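Local atomic coordinates of oxidoreductase, zinc-binding dehydrogenase family (Myxococcus xanthus, PDB entry 5K1S), a protein that is a zinc-containing medium-chain reductase involved in an alternative route of isovaleryl coenzyme A biosynthesis, probably using NADP as cofactor. Residues 45-50 with 90-95. Numbering follows the deposited sequence.
Sequences GEVLLR and PDTPGW
G45 and P90 join backbone to backbone where strand 46-56 of the GroES-like domain begins, beside residues 90-95, part of the loop between the antiparallel strands 80-88 and 100-103. The evidence is one hydrogen bond: G45 N reaches P90 O at 2.8 Å, with an N-H...O angle of 179° and a C=O...N angle of 170°, so donor and carbonyl lie almost in line. A CA-H...O contact follows, G45 CA to D91 O at 3.4 Å. The positive phi of G45 (71°) is one that glycine readily adopts. The D91 carboxylate turns to a salt bridge with R44, just before the strand.

Further along, side chains take over. T92 to W95 form a type I beta turn, closed by W95 N to T92 O at 3.0 Å; the CB atoms of its first and last residues point toward segment 45-50. W95 CB makes an apolar contact with V47 CG2 at 4.1 Å, the two side chains crossing at about a right angle, while V146 and L149 touch both residues. T92 divides its branches: OG1 is hydrogen-bonded to G89 O, whereas CG2, anti to the carbonyl carbon, meets the V47 CG2 methyl at 4.2 Å and lies beside the backbone, with E46 O its nearest atom across the contact at 3.3 Å.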
# COMPACT_ATOMS: atom_id res chain seq x y z
N GLY A 45 3.91 -20.38 30.85
CA GLY A 45 4.31 -19.58 29.71
C GLY A 45 4.52 -18.12 30.00
O GLY A 45 4.74 -17.34 29.06
N GLU A 46 4.45 -17.70 31.26
CA GLU A 46 4.59 -16.31 31.64
C GLU A 46 5.87 -16.09 32.44
O GLU A 46 6.54 -17.03 32.86
CB GLU A 46 3.37 -15.85 32.45
CG GLU A 46 2.06 -15.90 31.68
CD GLU A 46 0.89 -15.39 32.49
OE1 GLU A 46 0.96 -15.44 33.74
OE2 GLU A 46 -0.11 -14.94 31.89
N VAL A 47 6.18 -14.82 32.65
CA VAL A 47 7.42 -14.40 33.30
C VAL A 47 7.11 -13.19 34.18
O VAL A 47 6.34 -12.31 33.79
CB VAL A 47 8.50 -14.06 32.25
CG1 VAL A 47 9.52 -13.06 32.79
CG2 VAL A 47 9.20 -15.33 31.79
N LEU A 48 7.72 -13.15 35.36
CA LEU A 48 7.59 -12.02 36.27
C LEU A 48 8.79 -11.10 36.07
O LEU A 48 9.94 -11.53 36.21
CB LEU A 48 7.50 -12.47 37.72
CG LEU A 48 7.40 -11.36 38.77
CD1 LEU A 48 6.17 -10.50 38.55
CD2 LEU A 48 7.40 -11.94 40.17
N LEU A 49 8.52 -9.84 35.75
CA LEU A 49 9.56 -8.87 35.45
C LEU A 49 9.70 -7.87 36.59
O LEU A 49 8.72 -7.50 37.24
CB LEU A 49 9.26 -8.11 34.16
CG LEU A 49 9.52 -8.84 32.84
CD1 LEU A 49 9.01 -8.00 31.69
CD2 LEU A 49 11.00 -9.15 32.67
N ARG A 50 10.94 -7.44 36.83
CA ARG A 50 11.25 -6.37 37.77
C ARG A 50 11.51 -5.13 36.92
O ARG A 50 12.60 -4.96 36.37
CB ARG A 50 12.44 -6.74 38.64
CG ARG A 50 12.54 -5.94 39.94
CD ARG A 50 13.22 -4.60 39.74
NE ARG A 50 14.01 -4.23 40.91
CZ ARG A 50 15.28 -4.57 41.11
NH1 ARG A 50 15.93 -5.31 40.21
NH2 ARG A 50 15.91 -4.19 42.22
N PRO A 90 6.27 -22.35 34.62
CA PRO A 90 6.58 -23.49 33.76
C PRO A 90 6.40 -23.13 32.29
O PRO A 90 5.70 -22.19 31.93
CB PRO A 90 5.58 -24.56 34.21
CG PRO A 90 4.50 -23.82 34.91
CD PRO A 90 5.15 -22.62 35.53
N ASP A 91 7.07 -23.91 31.43
CA ASP A 91 7.03 -23.68 29.99
C ASP A 91 7.61 -22.31 29.63
O ASP A 91 6.98 -21.50 28.96
CB ASP A 91 5.61 -23.84 29.44
CG ASP A 91 5.23 -25.29 29.23
OD1 ASP A 91 6.03 -26.02 28.61
OD2 ASP A 91 4.14 -25.69 29.68
N THR A 92 8.83 -22.06 30.10
CA THR A 92 9.60 -20.87 29.75
C THR A 92 11.02 -21.28 29.39
O THR A 92 11.99 -20.82 29.98
CB THR A 92 9.60 -19.86 30.90
OG1 THR A 92 10.05 -20.50 32.10
CG2 THR A 92 8.20 -19.31 31.13
N PRO A 93 11.16 -22.17 28.40
CA PRO A 93 12.49 -22.77 28.15
C PRO A 93 13.56 -21.75 27.80
O PRO A 93 14.71 -21.91 28.23
CB PRO A 93 12.22 -23.73 26.98
CG PRO A 93 10.97 -23.21 26.33
CD PRO A 93 10.15 -22.64 27.44
N GLY A 94 13.22 -20.71 27.05
CA GLY A 94 14.19 -19.72 26.65
C GLY A 94 14.43 -18.61 27.65
O GLY A 94 15.25 -17.73 27.39
N TRP A 95 13.74 -18.63 28.79
CA TRP A 95 13.82 -17.54 29.75
C TRP A 95 14.13 -18.08 31.13
O TRP A 95 13.48 -19.02 31.60
CB TRP A 95 12.50 -16.75 29.78
CG TRP A 95 12.25 -16.02 28.51
CD1 TRP A 95 11.48 -16.43 27.46
CD2 TRP A 95 12.77 -14.74 28.14
NE1 TRP A 95 11.49 -15.49 26.46
CE2 TRP A 95 12.28 -14.44 26.86
CE3 TRP A 95 13.61 -13.81 28.77
CZ2 TRP A 95 12.59 -13.26 26.19
CZ3 TRP A 95 13.92 -12.64 28.12
CH2 TRP A 95 13.41 -12.37 26.84